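Local coordinates for protein beta-1,4-galactanase (Humicola insolens, PDB 1HJQ) that hydrolyses the beta-1,4-galactosidic linkages of type I arabinogalactans, as a family 53 glycoside hydrolase of clan GH-A, at residues A[76-81]-A[125-130]; A[39-44]-A[72-77]; A[11-16]-A[63-68]; A[5-10]-A[327-332]. All coordinates share one frame; numbering follows the deposited sequence.

Contact 1: residues A[76-81]-A[125-130]; sequences LYINFH and IQVDIV
The ring of Tyr77 lies over the CG2 branch of Ile129, which meets one ring face off centre, toward the rim, in a CH-pi contact with CG2 4.0 Å from the ring centroid. Tyr77 CG stands anti to its own backbone N (chi1 166°), which lays the ring alongside the neighbouring strand; Phe294 packs edge-to-face on it. Next to this pair the backbones join: Ile78 N donates to Ile129 O at 2.7 Å. Leu76 O accepts two donors, Asp128 N at 2.9 Å and Ile129 N at 3.1 Å. Asp128 also returns a bond to the same residue, its OD2 taking Leu76 N at 3.0 Å on the anti lone pair, almost straight at 173°. An alanine in place of Asp128 would remove that carboxylate and would probably leave Leu76 N without its acceptor. The pairing is that of adjacent parallel strands, 75-80 and 129-132, in the eight-stranded TIM barrel, and the Tyr77 side chain comes within about 7 Å of that of Glu245, the probable nucleophile. On the sheet face of Ile78 and Val130, branch meets branch. The side chains of Ile78 and Val127 cross at about a right angle, CG1 to CG1 3.6 Å, and Val130 CG1 approaches Phe80 CD2 obliquely. Phe120 of helix 102-123 covers Ile78, Val127 and Ile125 here, while Leu76 CD2 rests on Ile125 CG2 at 3.7 Å.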
loop_
_atom_site.group_PDB
_atom_site.type_symbol
_atom_site.label_atom_id
_atom_site.label_comp_id
_atom_site.label_asym_id
_atom_site.label_seq_id
_atom_site.Cartn_x
_atom_site.Cartn_y
_atom_site.Cartn_z
ATOM N N LEU A 76 7.844 8.096 -4.743
ATOM C CA LEU A 76 7.896 7.294 -3.539
ATOM C C LEU A 76 6.637 7.362 -2.669
ATOM O O LEU A 76 6.108 8.436 -2.391
ATOM C CB LEU A 76 9.116 7.721 -2.718
ATOM C CG LEU A 76 9.373 7.004 -1.396
ATOM C CD1 LEU A 76 9.642 5.522 -1.662
ATOM C CD2 LEU A 76 10.554 7.648 -0.698
ATOM N N TYR A 77 6.178 6.194 -2.238
ATOM C CA TYR A 77 5.009 6.059 -1.377
ATOM C C TYR A 77 5.491 5.198 -0.198
ATOM O O TYR A 77 5.695 3.980 -0.334
ATOM C CB TYR A 77 3.879 5.385 -2.176
ATOM C CG TYR A 77 2.676 4.839 -1.408
ATOM C CD1 TYR A 77 2.582 4.919 -0.013
ATOM C CD2 TYR A 77 1.652 4.176 -2.093
ATOM C CE1 TYR A 77 1.506 4.345 0.670
ATOM C CE2 TYR A 77 0.573 3.598 -1.422
ATOM C CZ TYR A 77 0.504 3.679 -0.046
ATOM O OH TYR A 77 -0.551 3.066 0.602
ATOM N N ILE A 78 5.712 5.853 0.941
ATOM C CA ILE A 78 6.176 5.182 2.153
ATOM C C ILE A 78 4.978 4.630 2.912
ATOM O O ILE A 78 4.054 5.361 3.251
ATOM C CB ILE A 78 6.971 6.150 3.070
ATOM C CG1 ILE A 78 8.284 6.558 2.389
ATOM C CG2 ILE A 78 7.255 5.487 4.420
ATOM C CD1 ILE A 78 9.313 5.439 2.268
ATOM N N ASN A 79 5.017 3.330 3.175
ATOM C CA ASN A 79 3.943 2.622 3.854
ATOM C C ASN A 79 4.360 2.151 5.247
ATOM O O ASN A 79 4.963 1.088 5.393
ATOM C CB ASN A 79 3.538 1.437 2.971
ATOM C CG ASN A 79 2.678 0.411 3.684
ATOM O OD1 ASN A 79 2.764 -0.769 3.374
ATOM N ND2 ASN A 79 1.843 0.850 4.620
ATOM N N PHE A 80 4.040 2.953 6.260
ATOM C CA PHE A 80 4.359 2.637 7.652
ATOM C C PHE A 80 3.447 1.551 8.186
ATOM O O PHE A 80 2.234 1.663 8.062
ATOM C CB PHE A 80 4.165 3.861 8.555
ATOM C CG PHE A 80 5.312 4.824 8.542
ATOM C CD1 PHE A 80 6.596 4.403 8.884
ATOM C CD2 PHE A 80 5.113 6.157 8.199
ATOM C CE1 PHE A 80 7.663 5.292 8.881
ATOM C CE2 PHE A 80 6.177 7.051 8.195
ATOM C CZ PHE A 80 7.456 6.613 8.537
ATOM N N HIS A 81 4.019 0.511 8.781
ATOM C CA HIS A 81 3.205 -0.543 9.367
ATOM C C HIS A 81 3.134 -0.307 10.870
ATOM O O HIS A 81 2.286 -0.874 11.558
ATOM C CB HIS A 81 3.796 -1.935 9.107
ATOM C CG HIS A 81 3.497 -2.478 7.746
ATOM N ND1 HIS A 81 3.117 -3.788 7.537
ATOM C CD2 HIS A 81 3.541 -1.899 6.523
ATOM C CE1 HIS A 81 2.939 -3.991 6.244
ATOM N NE2 HIS A 81 3.190 -2.862 5.607
ATOM N N ILE A 125 15.939 12.484 -0.207
ATOM C CA ILE A 125 14.930 11.658 -0.862
ATOM C C ILE A 125 13.571 12.329 -0.684
ATOM O O ILE A 125 13.224 12.740 0.417
ATOM C CB ILE A 125 14.835 10.255 -0.207
ATOM C CG1 ILE A 125 16.200 9.549 -0.229
ATOM C CG2 ILE A 125 13.756 9.434 -0.902
ATOM C CD1 ILE A 125 16.667 9.132 -1.594
ATOM N N GLN A 126 12.798 12.445 -1.753
ATOM C CA GLN A 126 11.486 13.054 -1.627
ATOM C C GLN A 126 10.405 11.988 -1.471
ATOM O O GLN A 126 10.265 11.107 -2.321
ATOM C CB GLN A 126 11.168 13.926 -2.843
ATOM C CG GLN A 126 9.779 14.565 -2.803
ATOM C CD GLN A 126 9.541 15.402 -1.545
ATOM O OE1 GLN A 126 10.288 16.348 -1.257
ATOM N NE2 GLN A 126 8.495 15.059 -0.792
ATOM N N VAL A 127 9.658 12.074 -0.371
ATOM C CA VAL A 127 8.565 11.154 -0.092
ATOM C C VAL A 127 7.316 11.835 -0.638
ATOM O O VAL A 127 7.008 12.960 -0.257
ATOM C CB VAL A 127 8.386 10.928 1.428
ATOM C CG1 VAL A 127 7.293 9.907 1.674
ATOM C CG2 VAL A 127 9.691 10.468 2.049
ATOM N N ASP A 128 6.597 11.157 -1.524
ATOM C CA ASP A 128 5.398 11.725 -2.130
ATOM C C ASP A 128 4.093 11.362 -1.431
ATOM O O ASP A 128 3.176 12.182 -1.356
ATOM C CB ASP A 128 5.361 11.323 -3.595
ATOM C CG ASP A 128 6.569 11.833 -4.345
ATOM O OD1 ASP A 128 6.668 13.066 -4.504
ATOM O OD2 ASP A 128 7.429 11.017 -4.750
ATOM N N ILE A 129 4.010 10.132 -0.931
ATOM C CA ILE A 129 2.835 9.680 -0.198
ATOM C C ILE A 129 3.304 8.912 1.029
ATOM O O ILE A 129 4.300 8.189 0.970
ATOM C CB ILE A 129 1.956 8.731 -1.023
ATOM C CG1 ILE A 129 1.374 9.457 -2.230
ATOM C CG2 ILE A 129 0.830 8.196 -0.158
ATOM C CD1 ILE A 129 0.550 8.556 -3.119
ATOM N N VAL A 130 2.586 9.075 2.137
ATOM C CA VAL A 130 2.902 8.380 3.380
ATOM C C VAL A 130 1.611 7.877 4.004
ATOM O O VAL A 130 0.701 8.664 4.269
ATOM C CB VAL A 130 3.559 9.306 4.432
ATOM C CG1 VAL A 130 4.025 8.484 5.621
ATOM C CG2 VAL A 130 4.717 10.053 3.830
#

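Contact 2: residues A[39-44]-A[72-77]; sequences NGVNMV and AGLGLY
Three backbone hydrogen bonds join Asn42 and Val44 to the chain from Gly75 to Tyr77: Gly75 N to Asn42 O at 2.8 Å, Val44 N to Gly75 O at 2.9 Å and Tyr77 N to Val44 O at 2.9 Å. They pair the two parallel strands of a beta-alpha-beta unit of the barrel, in which helix 59-71 links strand 43-48 to strand 75-80. The Asn42 side chain turns away from this seam, its OD1 accepting Lys5 N from the next strand. On one sheet face Met43 runs out extended, then bends at its thioether (chi3 -70°), which brings CE back over Gly75 CA at 3.9 Å. Its SD touches Tyr77 CB, also at 3.9 Å. A CB on Gly75 would run into the Met43 methyl, so the glycine makes room for it. An alanine in place of Met43 would lack both SD and CE and would probably open a gap over Gly75 and beside Tyr77 CB. On the face of Val44 and Leu76, toward helices 32-38 and 59-71, the side chain of Val44 crosses that of Leu74, which precedes the strand, at about a right angle, with Val44 CG1 3.9 Å from Leu74 CD1.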
loop_
_atom_site.group_PDB
_atom_site.type_symbol
_atom_site.label_atom_id
_atom_site.label_comp_id
_atom_site.label_asym_id
_atom_site.label_seq_id
_atom_site.Cartn_x
_atom_site.Cartn_y
_atom_site.Cartn_z
ATOM N N ASN A 39 8.034 -0.067 -17.954
ATOM C CA ASN A 39 6.665 -0.494 -18.204
ATOM C C ASN A 39 5.574 0.517 -17.857
ATOM O O ASN A 39 4.392 0.168 -17.841
ATOM C CB ASN A 39 6.406 -1.805 -17.469
ATOM C CG ASN A 39 6.920 -3.006 -18.230
ATOM O OD1 ASN A 39 6.214 -3.562 -19.073
ATOM N ND2 ASN A 39 8.162 -3.407 -17.950
ATOM N N GLY A 40 5.963 1.759 -17.573
ATOM C CA GLY A 40 4.983 2.782 -17.261
ATOM C C GLY A 40 4.782 3.112 -15.791
ATOM O O GLY A 40 4.067 4.055 -15.467
ATOM N N VAL A 41 5.389 2.342 -14.898
ATOM C CA VAL A 41 5.255 2.611 -13.470
ATOM C C VAL A 41 5.864 3.974 -13.170
ATOM O O VAL A 41 6.932 4.290 -13.680
ATOM C CB VAL A 41 5.991 1.539 -12.630
ATOM C CG1 VAL A 41 6.000 1.937 -11.149
ATOM C CG2 VAL A 41 5.315 0.182 -12.818
ATOM N N ASN A 42 5.187 4.786 -12.361
ATOM C CA ASN A 42 5.728 6.109 -12.016
ATOM C C ASN A 42 5.879 6.299 -10.512
ATOM O O ASN A 42 6.146 7.404 -10.041
ATOM C CB ASN A 42 4.866 7.253 -12.597
ATOM C CG ASN A 42 3.444 7.287 -12.034
ATOM O OD1 ASN A 42 3.116 6.589 -11.071
ATOM N ND2 ASN A 42 2.593 8.120 -12.637
ATOM N N MET A 43 5.716 5.215 -9.761
ATOM C CA MET A 43 5.831 5.280 -8.308
ATOM C C MET A 43 5.894 3.905 -7.665
ATOM O O MET A 43 5.230 2.974 -8.102
ATOM C CB MET A 43 4.652 6.057 -7.712
ATOM C CG MET A 43 4.670 6.133 -6.188
ATOM S SD MET A 43 3.454 7.294 -5.523
ATOM C CE MET A 43 4.181 8.867 -6.043
ATOM N N VAL A 44 6.707 3.784 -6.624
ATOM C CA VAL A 44 6.820 2.524 -5.914
ATOM C C VAL A 44 6.340 2.704 -4.476
ATOM O O VAL A 44 6.479 3.779 -3.887
ATOM C CB VAL A 44 8.276 1.997 -5.910
ATOM C CG1 VAL A 44 8.678 1.585 -7.310
ATOM C CG2 VAL A 44 9.224 3.061 -5.386
ATOM N N ALA A 72 15.651 5.954 -10.952
ATOM C CA ALA A 72 14.884 5.496 -12.101
ATOM C C ALA A 72 13.689 6.413 -12.352
ATOM O O ALA A 72 12.791 6.068 -13.110
ATOM C CB ALA A 72 14.412 4.063 -11.883
ATOM N N GLY A 73 13.680 7.571 -11.700
ATOM C CA GLY A 73 12.604 8.530 -11.878
ATOM C C GLY A 73 11.251 8.136 -11.313
ATOM O O GLY A 73 10.218 8.688 -11.705
ATOM N N LEU A 74 11.240 7.185 -10.385
ATOM C CA LEU A 74 9.986 6.746 -9.791
ATOM C C LEU A 74 9.657 7.497 -8.500
ATOM O O LEU A 74 10.538 7.784 -7.690
ATOM C CB LEU A 74 10.050 5.245 -9.513
ATOM C CG LEU A 74 10.478 4.421 -10.725
ATOM C CD1 LEU A 74 10.673 2.975 -10.331
ATOM C CD2 LEU A 74 9.433 4.549 -11.815
ATOM N N GLY A 75 8.378 7.816 -8.322
ATOM C CA GLY A 75 7.951 8.505 -7.120
ATOM C C GLY A 75 7.979 7.548 -5.943
ATOM O O GLY A 75 8.093 6.324 -6.115
ATOM N N LEU A 76 7.844 8.096 -4.743
ATOM C CA LEU A 76 7.896 7.294 -3.539
ATOM C C LEU A 76 6.637 7.362 -2.669
ATOM O O LEU A 76 6.108 8.436 -2.391
ATOM C CB LEU A 76 9.116 7.721 -2.718
ATOM C CG LEU A 76 9.373 7.004 -1.396
ATOM C CD1 LEU A 76 9.642 5.522 -1.662
ATOM C CD2 LEU A 76 10.554 7.648 -0.698
ATOM N N TYR A 77 6.178 6.194 -2.238
ATOM C CA TYR A 77 5.009 6.059 -1.377
ATOM C C TYR A 77 5.491 5.198 -0.198
ATOM O O TYR A 77 5.695 3.980 -0.334
ATOM C CB TYR A 77 3.879 5.385 -2.176
ATOM C CG TYR A 77 2.676 4.839 -1.408
ATOM C CD1 TYR A 77 2.582 4.919 -0.013
ATOM C CD2 TYR A 77 1.652 4.176 -2.093
ATOM C CE1 TYR A 77 1.506 4.345 0.670
ATOM C CE2 TYR A 77 0.573 3.598 -1.422
ATOM C CZ TYR A 77 0.504 3.679 -0.046
ATOM O OH TYR A 77 -0.551 3.066 0.602
#

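Contact 3: residues A[11-16]-A[63-68]; sequences SVMVEE and IQLARR
Arg68 folds about its CG-CD bond (chi3 56°) and Glu16 stretches out beyond its CG, which brings guanidinium and carboxylate together tip to tip. The grip is end-on and two-pronged: Arg68 NH1 donates to Glu16 OE1 at 2.9 Å, on the syn lone pair of OE1, and Arg68 NH2 to Glu16 OE2 at 2.9 Å. With the two planes only 23° apart, the groups are nearly coplanar, and the paired bonds fix the rotation of both. Arg68 NH2 has a second acid in Glu33, so two carboxylates share this cation and probably balance its charge.

Beside the salt bridge, Met13 lies between the helices. Its SD lies 3.7 Å from Gln64 NE2, and a bend at the thioether turns the methyl back, with CE 3.9 Å from Gln64 CB and 4.1 Å from Leu65 CG. Its CG also meets Leu65 CD2 at 4.0 Å, as the two side chains slide past each other in opposite directions. Val12 CG2 lies near Arg68 NH2.

The short axes of helices 12-16 and 63-68 stand 11.6 Å apart at an angle of 100°, so only a small patch of each can touch. Helix 12-17 follows strand 4-8 and lies across helix 59-71, which packs through Leu65 on Gln46 of strand 43-48 and through Ala66 on Phe120 of helix 102-123, and whose Arg68 reaches Glu33 of helix 32-38.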
loop_
_atom_site.group_PDB
_atom_site.type_symbol
_atom_site.label_atom_id
_atom_site.label_comp_id
_atom_site.label_asym_id
_atom_site.label_seq_id
_atom_site.Cartn_x
_atom_site.Cartn_y
_atom_site.Cartn_z
ATOM N N SER A 11 10.069 -6.173 -1.485
ATOM C CA SER A 11 10.879 -7.382 -1.436
ATOM C C SER A 11 12.090 -7.410 -2.366
ATOM O O SER A 11 12.936 -8.304 -2.259
ATOM C CB SER A 11 10.007 -8.579 -1.769
ATOM O OG SER A 11 9.600 -8.504 -3.122
ATOM N N VAL A 12 12.191 -6.437 -3.262
ATOM C CA VAL A 12 13.275 -6.430 -4.235
ATOM C C VAL A 12 14.686 -6.800 -3.754
ATOM O O VAL A 12 15.332 -7.651 -4.370
ATOM C CB VAL A 12 13.334 -5.086 -4.980
ATOM C CG1 VAL A 12 13.640 -3.976 -4.009
ATOM C CG2 VAL A 12 14.370 -5.153 -6.091
ATOM N N MET A 13 15.178 -6.191 -2.678
ATOM C CA MET A 13 16.532 -6.514 -2.218
ATOM C C MET A 13 16.642 -7.887 -1.575
ATOM O O MET A 13 17.672 -8.546 -1.687
ATOM C CB MET A 13 17.060 -5.446 -1.255
ATOM C CG MET A 13 17.415 -4.143 -1.944
ATOM S SD MET A 13 18.567 -3.139 -0.993
ATOM C CE MET A 13 17.513 -2.594 0.361
ATOM N N VAL A 14 15.586 -8.315 -0.895
ATOM C CA VAL A 14 15.585 -9.622 -0.262
ATOM C C VAL A 14 15.708 -10.642 -1.381
ATOM O O VAL A 14 16.402 -11.651 -1.245
ATOM C CB VAL A 14 14.278 -9.862 0.538
ATOM C CG1 VAL A 14 14.213 -11.285 1.023
ATOM C CG2 VAL A 14 14.213 -8.907 1.720
ATOM N N GLU A 15 15.045 -10.368 -2.499
ATOM C CA GLU A 15 15.107 -11.275 -3.638
ATOM C C GLU A 15 16.478 -11.244 -4.297
ATOM O O GLU A 15 17.017 -12.292 -4.666
ATOM C CB GLU A 15 14.027 -10.933 -4.663
ATOM C CG GLU A 15 12.635 -11.329 -4.213
ATOM C CD GLU A 15 12.493 -12.827 -4.039
ATOM O OE1 GLU A 15 13.283 -13.419 -3.273
ATOM O OE2 GLU A 15 11.590 -13.415 -4.669
ATOM N N GLU A 16 17.044 -10.050 -4.449
ATOM C CA GLU A 16 18.361 -9.941 -5.057
ATOM C C GLU A 16 19.344 -10.724 -4.192
ATOM O O GLU A 16 20.129 -11.519 -4.708
ATOM C CB GLU A 16 18.787 -8.473 -5.189
ATOM C CG GLU A 16 17.946 -7.689 -6.189
ATOM C CD GLU A 16 18.185 -6.179 -6.141
ATOM O OE1 GLU A 16 18.355 -5.630 -5.028
ATOM O OE2 GLU A 16 18.182 -5.533 -7.217
ATOM N N ILE A 63 15.765 3.272 2.736
ATOM C CA ILE A 63 16.485 4.401 2.173
ATOM C C ILE A 63 17.280 3.969 0.950
ATOM O O ILE A 63 17.392 4.716 -0.018
ATOM C CB ILE A 63 17.422 5.037 3.202
ATOM C CG1 ILE A 63 16.580 5.834 4.197
ATOM C CG2 ILE A 63 18.458 5.915 2.508
ATOM C CD1 ILE A 63 17.379 6.678 5.139
ATOM N N GLN A 64 17.828 2.757 0.987
ATOM C CA GLN A 64 18.587 2.249 -0.152
ATOM C C GLN A 64 17.616 2.088 -1.321
ATOM O O GLN A 64 17.948 2.406 -2.465
ATOM C CB GLN A 64 19.233 0.904 0.185
ATOM C CG GLN A 64 20.648 0.753 -0.365
ATOM C CD GLN A 64 21.289 -0.570 0.019
ATOM O OE1 GLN A 64 21.333 -0.935 1.201
ATOM N NE2 GLN A 64 21.795 -1.298 -0.977
ATOM N N LEU A 65 16.411 1.610 -1.022
ATOM C CA LEU A 65 15.385 1.422 -2.043
ATOM C C LEU A 65 14.935 2.741 -2.645
ATOM O O LEU A 65 14.877 2.895 -3.865
ATOM C CB LEU A 65 14.169 0.708 -1.460
ATOM C CG LEU A 65 14.285 -0.808 -1.350
ATOM C CD1 LEU A 65 12.961 -1.408 -0.892
ATOM C CD2 LEU A 65 14.666 -1.352 -2.706
ATOM N N ALA A 66 14.604 3.687 -1.779
ATOM C CA ALA A 66 14.155 5.000 -2.222
ATOM C C ALA A 66 15.169 5.608 -3.183
ATOM O O ALA A 66 14.837 5.971 -4.311
ATOM C CB ALA A 66 13.956 5.908 -1.022
ATOM N N ARG A 67 16.412 5.707 -2.732
ATOM C CA ARG A 67 17.463 6.277 -3.545
ATOM C C ARG A 67 17.455 5.612 -4.918
ATOM O O ARG A 67 17.517 6.288 -5.944
ATOM C CB ARG A 67 18.804 6.092 -2.841
ATOM C CG ARG A 67 19.922 6.956 -3.373
ATOM C CD ARG A 67 21.131 6.854 -2.467
ATOM N NE ARG A 67 20.934 7.555 -1.199
ATOM C CZ ARG A 67 21.506 7.193 -0.053
ATOM N NH1 ARG A 67 22.304 6.132 -0.017
ATOM N NH2 ARG A 67 21.291 7.891 1.054
ATOM N N ARG A 68 17.353 4.290 -4.944
ATOM C CA ARG A 68 17.320 3.566 -6.212
ATOM C C ARG A 68 16.074 3.926 -7.016
ATOM O O ARG A 68 16.154 4.200 -8.207
ATOM C CB ARG A 68 17.355 2.051 -5.971
ATOM C CG ARG A 68 18.739 1.506 -5.636
ATOM C CD ARG A 68 18.706 0.015 -5.313
ATOM N NE ARG A 68 18.121 -0.773 -6.396
ATOM C CZ ARG A 68 18.055 -2.100 -6.401
ATOM N NH1 ARG A 68 18.544 -2.789 -5.377
ATOM N NH2 ARG A 68 17.503 -2.736 -7.431
#

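Contact 4: residues A[5-10]-A[327-332]; sequences KGVDWS and SVFHRI
Lys5 and Phe329 run past each other, each reaching into the other's backbone: the lysine ammonium group toward the phenylalanine carbonyl, the ring toward the peptide groups after Lys5. The Lys5 chain is extended beyond CG, and its NZ donates to Phe329 O at 2.9 Å, in the plane of that carbonyl. A carbonyl of the short, weakly bonded helix 328-331 thereby probably meets a positive charge. The aliphatic part of the lysine is used as well: CD passes Ile332 CG1 at 3.8 Å, and CB lies 3.9 Å from Ile332 CD1, so the last residue of the chain covers the stem of the lysine while its ammonium group is held by the helix.

The Phe329 ring points forward along strand 4-8, from Lys5 toward Val7. Its CE1 comes obliquely to within 3.5 Å of Gly6 O, and its CZ meets Val7 CG1 at 3.5 Å, the two side chains crossing at about a right angle. Val7 CG1 is anti to its own carbonyl carbon (chi1 -52°), which turns that methyl to the ring.

The contact brings the C terminus against the first strand of the barrel, which lies between strands 43-48 and 290-296 and so closes the ring of strands. Phe329 also packs on Tyr295 of strand 290-296 and on Val41 just before strand 43-48, Ile332 rests on Ala281 of helix 270-286, and Val7 touches Leu36 of helix 32-38.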
loop_
_atom_site.group_PDB
_atom_site.type_symbol
_atom_site.label_atom_id
_atom_site.label_comp_id
_atom_site.label_asym_id
_atom_site.label_seq_id
_atom_site.Cartn_x
_atom_site.Cartn_y
_atom_site.Cartn_z
ATOM N N LYS A 5 0.504 5.581 -10.508
ATOM C CA LYS A 5 0.379 4.222 -10.994
ATOM C C LYS A 5 1.694 3.504 -10.775
ATOM O O LYS A 5 2.711 3.837 -11.385
ATOM C CB LYS A 5 -0.018 4.206 -12.474
ATOM C CG LYS A 5 0.841 5.052 -13.386
ATOM C CD LYS A 5 0.275 5.022 -14.800
ATOM C CE LYS A 5 1.052 5.930 -15.747
ATOM N NZ LYS A 5 0.516 5.818 -17.136
ATOM N N GLY A 6 1.676 2.526 -9.881
ATOM C CA GLY A 6 2.893 1.802 -9.596
ATOM C C GLY A 6 2.696 0.485 -8.879
ATOM O O GLY A 6 1.601 -0.086 -8.860
ATOM N N VAL A 7 3.778 0.003 -8.282
ATOM C CA VAL A 7 3.749 -1.256 -7.574
ATOM C C VAL A 7 4.434 -1.137 -6.225
ATOM O O VAL A 7 5.140 -0.167 -5.956
ATOM C CB VAL A 7 4.496 -2.350 -8.366
ATOM C CG1 VAL A 7 3.977 -2.418 -9.799
ATOM C CG2 VAL A 7 5.993 -2.069 -8.348
ATOM N N ASP A 8 4.204 -2.132 -5.379
ATOM C CA ASP A 8 4.865 -2.188 -4.092
ATOM C C ASP A 8 5.980 -3.162 -4.412
ATOM O O ASP A 8 5.713 -4.311 -4.783
ATOM C CB ASP A 8 3.958 -2.781 -3.021
ATOM C CG ASP A 8 4.579 -2.715 -1.651
ATOM O OD1 ASP A 8 5.746 -3.140 -1.515
ATOM O OD2 ASP A 8 3.906 -2.236 -0.714
ATOM N N TRP A 9 7.223 -2.707 -4.296
ATOM C CA TRP A 9 8.376 -3.544 -4.631
ATOM C C TRP A 9 9.310 -3.777 -3.442
ATOM O O TRP A 9 10.490 -4.067 -3.617
ATOM C CB TRP A 9 9.145 -2.886 -5.786
ATOM C CG TRP A 9 10.015 -1.737 -5.356
ATOM C CD1 TRP A 9 9.752 -0.830 -4.366
ATOM C CD2 TRP A 9 11.302 -1.391 -5.884
ATOM N NE1 TRP A 9 10.796 0.051 -4.239
ATOM C CE2 TRP A 9 11.763 -0.267 -5.159
ATOM C CE3 TRP A 9 12.114 -1.920 -6.899
ATOM C CZ2 TRP A 9 13.001 0.339 -5.415
ATOM C CZ3 TRP A 9 13.347 -1.318 -7.157
ATOM C CH2 TRP A 9 13.776 -0.200 -6.417
ATOM N N SER A 10 8.768 -3.681 -2.235
ATOM C CA SER A 10 9.552 -3.836 -1.013
ATOM C C SER A 10 10.492 -5.042 -0.943
ATOM O O SER A 10 11.593 -4.942 -0.415
ATOM C CB SER A 10 8.609 -3.840 0.199
ATOM O OG SER A 10 7.799 -2.669 0.221
ATOM N N SER A 327 3.343 -4.147 -18.642
ATOM C CA SER A 327 3.266 -2.909 -19.409
ATOM C C SER A 327 1.878 -2.290 -19.424
ATOM O O SER A 327 1.620 -1.360 -20.189
ATOM C CB SER A 327 3.727 -3.142 -20.845
ATOM O OG SER A 327 2.792 -3.934 -21.549
ATOM N N VAL A 328 0.982 -2.810 -18.594
ATOM C CA VAL A 328 -0.367 -2.262 -18.509
ATOM C C VAL A 328 -0.275 -0.874 -17.859
ATOM O O VAL A 328 -1.177 -0.047 -17.984
ATOM C CB VAL A 328 -1.305 -3.170 -17.654
ATOM C CG1 VAL A 328 -0.814 -3.247 -16.217
ATOM C CG2 VAL A 328 -2.717 -2.632 -17.690
ATOM N N PHE A 329 0.832 -0.620 -17.173
ATOM C CA PHE A 329 1.025 0.657 -16.514
ATOM C C PHE A 329 1.143 1.812 -17.502
ATOM O O PHE A 329 1.093 2.981 -17.110
ATOM C CB PHE A 329 2.238 0.583 -15.592
ATOM C CG PHE A 329 1.978 -0.207 -14.340
ATOM C CD1 PHE A 329 1.132 0.291 -13.356
ATOM C CD2 PHE A 329 2.538 -1.468 -14.162
ATOM C CE1 PHE A 329 0.845 -0.453 -12.214
ATOM C CE2 PHE A 329 2.257 -2.216 -13.026
ATOM C CZ PHE A 329 1.405 -1.708 -12.047
ATOM N N HIS A 330 1.292 1.480 -18.783
ATOM C CA HIS A 330 1.359 2.497 -19.829
ATOM C C HIS A 330 -0.076 2.934 -20.135
ATOM O O HIS A 330 -0.370 4.124 -20.208
ATOM C CB HIS A 330 1.986 1.943 -21.120
ATOM C CG HIS A 330 3.477 1.797 -21.071
ATOM N ND1 HIS A 330 4.317 2.819 -20.688
ATOM C CD2 HIS A 330 4.281 0.759 -21.403
ATOM C CE1 HIS A 330 5.572 2.420 -20.784
ATOM N NE2 HIS A 330 5.578 1.171 -21.217
ATOM N N ARG A 331 -0.963 1.956 -20.303
ATOM C CA ARG A 331 -2.369 2.205 -20.619
ATOM C C ARG A 331 -3.223 2.885 -19.553
ATOM O O ARG A 331 -4.316 3.358 -19.854
ATOM C CB ARG A 331 -3.056 0.895 -21.021
ATOM C CG ARG A 331 -2.818 0.490 -22.469
ATOM C CD ARG A 331 -3.711 -0.678 -22.897
ATOM N NE ARG A 331 -3.285 -1.950 -22.324
ATOM C CZ ARG A 331 -2.040 -2.412 -22.394
ATOM N NH1 ARG A 331 -1.099 -1.705 -23.012
ATOM N NH2 ARG A 331 -1.735 -3.587 -21.858
ATOM N N ILE A 332 -2.749 2.936 -18.316
ATOM C CA ILE A 332 -3.539 3.561 -17.262
ATOM C C ILE A 332 -2.920 4.858 -16.762
ATOM O O ILE A 332 -3.594 5.651 -16.103
ATOM C CB ILE A 332 -3.733 2.605 -16.063
ATOM C CG1 ILE A 332 -2.397 2.386 -15.345
ATOM C CG2 ILE A 332 -4.304 1.282 -16.552
ATOM C CD1 ILE A 332 -2.499 1.628 -14.048
#

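How the contacts relate
From the N terminus, strand 4-8 opens the widest loop, which contact 4 closes only at the last residues, so the other three contacts nest inside it. Contact 3 starts just after that strand, on helix 12-17, and ends on helix 59-71; contact 2 begins at 39-44 within that span and ends beyond it, so the two loops cross. Contact 1 starts on 76-81, where contact 2 ends, sharing Leu76 and Tyr77, and is in series with contact 3. Together contacts 2 and 1 join strands 43-48, 75-80 and 129-132 of the barrel, contact 3 ties two helices outside it, and contact 4 brings the C terminus to the first strand.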